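Side-chain contacts in malonate decarboxylase subunit alpha (Acinetobacter baumannii ATCC 17978, PDB 6MPR), which probably acts as the acyl-carrier-protein transferase subunit of malonate decarboxylase, exchanging the acetyl group on the carrier for malonyl: residues E278-L281 with P282-G285; T538-L542 with A543-I547. All coordinates share one frame; numbering follows the deposited sequence.

Contact 1: E278-L281 with P282-G285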
loop_
_atom_site.group_PDB
_atom_site.type_symbol
_atom_site.label_atom_id
_atom_site.label_comp_id
_atom_site.label_asym_id
_atom_site.label_seq_id
_atom_site.Cartn_x
_atom_site.Cartn_y
_atom_site.Cartn_z
ATOM N N GLU A 278 -7.092 -16.152 -19.709
ATOM C CA GLU A 278 -5.846 -16.870 -19.456
ATOM C C GLU A 278 -5.681 -18.047 -20.410
ATOM O O GLU A 278 -4.580 -18.286 -20.926
ATOM C CB GLU A 278 -5.813 -17.337 -17.998
ATOM C CG GLU A 278 -5.916 -16.178 -16.984
ATOM C CD GLU A 278 -6.245 -16.605 -15.563
ATOM O OE1 GLU A 278 -6.071 -17.790 -15.219
ATOM O OE2 GLU A 278 -6.696 -15.727 -14.788
ATOM N N LEU A 279 -6.767 -18.774 -20.683
ATOM C CA LEU A 279 -6.700 -19.985 -21.498
ATOM C C LEU A 279 -6.720 -19.729 -23.003
ATOM O O LEU A 279 -6.404 -20.651 -23.766
ATOM C CB LEU A 279 -7.839 -20.939 -21.129
ATOM C CG LEU A 279 -7.621 -21.618 -19.773
ATOM C CD1 LEU A 279 -8.861 -22.397 -19.338
ATOM C CD2 LEU A 279 -6.399 -22.527 -19.834
ATOM N N ILE A 280 -7.058 -18.527 -23.466
ATOM C CA ILE A 280 -6.987 -18.258 -24.895
ATOM C C ILE A 280 -5.836 -17.336 -25.261
ATOM O O ILE A 280 -5.626 -17.085 -26.450
ATOM C CB ILE A 280 -8.314 -17.716 -25.478
ATOM C CG1 ILE A 280 -8.600 -16.286 -25.024
ATOM C CG2 ILE A 280 -9.480 -18.656 -25.198
ATOM C CD1 ILE A 280 -9.751 -15.646 -25.762
ATOM N N LEU A 281 -5.068 -16.838 -24.296
ATOM C CA LEU A 281 -3.816 -16.183 -24.669
ATOM C C LEU A 281 -2.955 -17.055 -25.574
ATOM O O LEU A 281 -2.520 -16.561 -26.624
ATOM C CB LEU A 281 -3.041 -15.752 -23.417
ATOM C CG LEU A 281 -3.555 -14.495 -22.731
ATOM C CD1 LEU A 281 -2.796 -14.326 -21.431
ATOM C CD2 LEU A 281 -3.359 -13.285 -23.650
ATOM N N PRO A 282 -2.705 -18.337 -25.274
ATOM C CA PRO A 282 -1.795 -19.113 -26.131
ATOM C C PRO A 282 -2.405 -19.552 -27.451
ATOM O O PRO A 282 -1.692 -20.145 -28.273
ATOM C CB PRO A 282 -1.450 -20.339 -25.261
ATOM C CG PRO A 282 -1.865 -19.962 -23.859
ATOM C CD PRO A 282 -3.048 -19.085 -24.050
ATOM N N THR A 283 -3.693 -19.305 -27.678
ATOM C CA THR A 283 -4.349 -19.666 -28.932
ATOM C C THR A 283 -4.783 -18.406 -29.670
ATOM O O THR A 283 -4.164 -18.027 -30.665
ATOM C CB THR A 283 -5.546 -20.584 -28.676
ATOM O OG1 THR A 283 -6.414 -19.967 -27.719
ATOM C CG2 THR A 283 -5.090 -21.935 -28.142
ATOM N N TYR A 284 -5.823 -17.728 -29.192
ATOM C CA TYR A 284 -6.252 -16.488 -29.830
ATOM C C TYR A 284 -5.177 -15.411 -29.725
ATOM O O TYR A 284 -4.892 -14.706 -30.701
ATOM C CB TYR A 284 -7.558 -16.020 -29.199
ATOM C CG TYR A 284 -8.104 -14.741 -29.777
ATOM C CD1 TYR A 284 -8.526 -14.684 -31.098
ATOM C CD2 TYR A 284 -8.237 -13.600 -28.988
ATOM C CE1 TYR A 284 -9.050 -13.508 -31.627
ATOM C CE2 TYR A 284 -8.758 -12.422 -29.506
ATOM C CZ TYR A 284 -9.158 -12.383 -30.825
ATOM O OH TYR A 284 -9.676 -11.213 -31.338
ATOM N N GLY A 285 -4.551 -15.278 -28.555
ATOM C CA GLY A 285 -3.485 -14.305 -28.419
ATOM C C GLY A 285 -2.326 -14.592 -29.350
ATOM O O GLY A 285 -1.762 -13.678 -29.953
#
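Helix 272-287, the crossover helix of the beta-alpha-beta unit between strands 265-268 and 297-299, is kinked at Pro282 and widens there into a pi-type turn. Its pivot is the carbonyl of Ile280. Gly285 N reaches Ile280 O at 3.0 Å, five residues on, in the carbonyl plane and nearly straight at 169°. Thr283 N approaches the same Ile280 O from above that plane at 3.2 Å, a more bent bond. Pro282 CD lies 3.4 Å from Leu281 CB, closer than usual van der Waals contact, as the peptide link between neighbours largely dictates. On the flank, Ile280 and Tyr284 run side by side, Ile280 CD1 lying 4.1 Å from Tyr284 CB and obliquely against the ring. Ile280 CB also meets Thr283 OG1 at 3.7 Å, where the two side chains cross at about a right angle. With chi1 at 53°, that hydroxyl lies between its own backbone N and carbonyl carbon, and it is hydrogen-bonded to Leu541 O. Ile280 and Tyr284 both pack on Met251 of helix 244-261. Pro282 thus offers Glu278 O no amide hydrogen, Thr283 N turns to Ile280 O instead of Leu279 O, and the Gly285 N bond closes the wider turn.

Contact 2: T538-L542 with A543-I547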
loop_
_atom_site.group_PDB
_atom_site.type_symbol
_atom_site.label_atom_id
_atom_site.label_comp_id
_atom_site.label_asym_id
_atom_site.label_seq_id
_atom_site.Cartn_x
_atom_site.Cartn_y
_atom_site.Cartn_z
ATOM N N THR A 538 -15.606 -20.073 -29.363
ATOM C CA THR A 538 -16.028 -21.410 -28.972
ATOM C C THR A 538 -15.026 -21.987 -27.980
ATOM O O THR A 538 -13.911 -21.481 -27.822
ATOM C CB THR A 538 -16.152 -22.348 -30.188
ATOM O OG1 THR A 538 -14.846 -22.648 -30.687
ATOM C CG2 THR A 538 -16.976 -21.704 -31.308
ATOM N N ARG A 539 -15.427 -23.079 -27.319
ATOM C CA ARG A 539 -14.520 -23.778 -26.412
ATOM C C ARG A 539 -13.311 -24.375 -27.127
ATOM O O ARG A 539 -12.312 -24.681 -26.470
ATOM C CB ARG A 539 -15.270 -24.876 -25.655
ATOM C CG ARG A 539 -16.308 -24.365 -24.657
ATOM C CD ARG A 539 -17.046 -25.526 -23.998
ATOM N NE ARG A 539 -16.121 -26.604 -23.649
ATOM C CZ ARG A 539 -15.375 -26.631 -22.547
ATOM N NH1 ARG A 539 -15.448 -25.643 -21.666
ATOM N NH2 ARG A 539 -14.554 -27.651 -22.325
ATOM N N GLU A 540 -13.367 -24.553 -28.451
ATOM C CA GLU A 540 -12.184 -25.047 -29.151
ATOM C C GLU A 540 -11.010 -24.078 -29.053
ATOM O O GLU A 540 -9.860 -24.489 -29.255
ATOM C CB GLU A 540 -12.516 -25.338 -30.615
ATOM C CG GLU A 540 -13.245 -26.656 -30.816
ATOM C CD GLU A 540 -12.468 -27.838 -30.249
ATOM O OE1 GLU A 540 -11.357 -28.129 -30.752
ATOM O OE2 GLU A 540 -12.962 -28.468 -29.290
ATOM N N LEU A 541 -11.270 -22.805 -28.735
ATOM C CA LEU A 541 -10.192 -21.840 -28.550
ATOM C C LEU A 541 -9.438 -22.042 -27.238
ATOM O O LEU A 541 -8.298 -21.579 -27.116
ATOM C CB LEU A 541 -10.740 -20.416 -28.589
ATOM C CG LEU A 541 -10.696 -19.702 -29.933
ATOM C CD1 LEU A 541 -11.149 -18.269 -29.759
ATOM C CD2 LEU A 541 -9.282 -19.764 -30.518
ATOM N N LEU A 542 -10.048 -22.696 -26.254
ATOM C CA LEU A 542 -9.392 -22.883 -24.962
ATOM C C LEU A 542 -8.165 -23.783 -25.096
ATOM O O LEU A 542 -8.243 -24.869 -25.675
ATOM C CB LEU A 542 -10.382 -23.480 -23.965
ATOM C CG LEU A 542 -11.575 -22.599 -23.596
ATOM C CD1 LEU A 542 -12.637 -23.430 -22.901
ATOM C CD2 LEU A 542 -11.146 -21.423 -22.707
ATOM N N ALA A 543 -7.029 -23.337 -24.542
ATOM C CA ALA A 543 -5.830 -24.173 -24.547
ATOM C C ALA A 543 -6.029 -25.440 -23.730
ATOM O O ALA A 543 -5.381 -26.458 -23.993
ATOM C CB ALA A 543 -4.627 -23.391 -24.009
ATOM N N ALA A 544 -6.896 -25.390 -22.723
ATOM C CA ALA A 544 -7.268 -26.563 -21.944
ATOM C C ALA A 544 -8.779 -26.571 -21.786
ATOM O O ALA A 544 -9.371 -25.548 -21.427
ATOM C CB ALA A 544 -6.577 -26.563 -20.572
ATOM N N LYS A 545 -9.398 -27.720 -22.054
ATOM C CA LYS A 545 -10.848 -27.883 -21.987
ATOM C C LYS A 545 -11.340 -28.394 -20.638
ATOM O O LYS A 545 -12.549 -28.348 -20.377
ATOM C CB LYS A 545 -11.314 -28.855 -23.080
ATOM C CG LYS A 545 -11.572 -28.224 -24.440
ATOM C CD LYS A 545 -10.298 -27.701 -25.061
ATOM C CE LYS A 545 -10.497 -27.368 -26.532
ATOM N NZ LYS A 545 -9.207 -26.967 -27.155
ATOM N N ASN A 546 -10.452 -28.895 -19.790
ATOM C CA ASN A 546 -10.862 -29.509 -18.534
ATOM C C ASN A 546 -9.644 -29.572 -17.625
ATOM O O ASN A 546 -8.535 -29.193 -18.016
ATOM C CB ASN A 546 -11.477 -30.896 -18.770
ATOM C CG ASN A 546 -10.579 -31.806 -19.601
ATOM O OD1 ASN A 546 -9.357 -31.839 -19.421
ATOM N ND2 ASN A 546 -11.183 -32.547 -20.522
ATOM N N ILE A 547 -9.861 -30.076 -16.409
ATOM C CA ILE A 547 -8.787 -30.171 -15.422
ATOM C C ILE A 547 -7.700 -31.134 -15.893
ATOM O O ILE A 547 -6.502 -30.850 -15.762
ATOM C CB ILE A 547 -9.368 -30.593 -14.055
ATOM C CG1 ILE A 547 -10.182 -29.457 -13.415
ATOM C CG2 ILE A 547 -8.278 -31.109 -13.133
ATOM C CD1 ILE A 547 -9.351 -28.351 -12.799
#
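Leu542 O takes the ammonium of Lys545 in the shortest polar bond across this turn, 2.7 Å from Lys545 NZ, with the nitrogen nearly in line with the carbonyl (162°). The same NZ makes a weak second bond to Glu540 O at 3.3 Å, so the lysine folds back over the chain that precedes it and joins a carbonyl within the short 3-10 segment 539-541 to one just after it. A bend at chi2 (66°) swings the otherwise extended Lys545 chain into this place, and its CE passes 3.2 Å from Arg539 O. Glu540 crosses the lysine at about a right angle; its OE1 stays 4.3 Å from Lys545 NZ, beyond a salt bridge, though its charge may still favour the ammonium. Arg539 runs the other way past Lys545. Its NH2 bonds to Lys545 O at 2.9 Å, on a lone pair of the carbonyl and only 4° out of the guanidinium plane, and also rests 3.5 Å from Lys545 CB. Arg539 NH1 holds the carbonyls of Pro239 and Ile242, which fixes the guanidinium from a second loop. The turn lies between strand 524-525 and helix 547-553. Asn546 is the N-cap of helix 547-553, its OD1 accepting from Asp549 N; Leu542 packs on helix 272-287, and Leu541 on both that helix and helix 244-261.

How the contacts relate
The two contacts lie side by side, their centres about 10 Å apart, and bond directly. The Thr283 hydroxyl of contact 1 ties the helix bend to the 3-10 segment of contact 2, and Ala543 N bonds to Leu279 O at 2.9 Å; Leu279 CB packs on Leu542 CD2. Thr283 N, the regular partner of Leu279 O, goes to Ile280 O instead, and Ala543 N of the later loop takes its place at Leu279 O. Contact 1 is the more buried, a helix bend worked by backbone amides and apolar side chains. Contact 2 is only partly buried, and charged side chains fold onto the carbonyls of a turn that has only a short 3-10 segment. Both pack against helix 244-261.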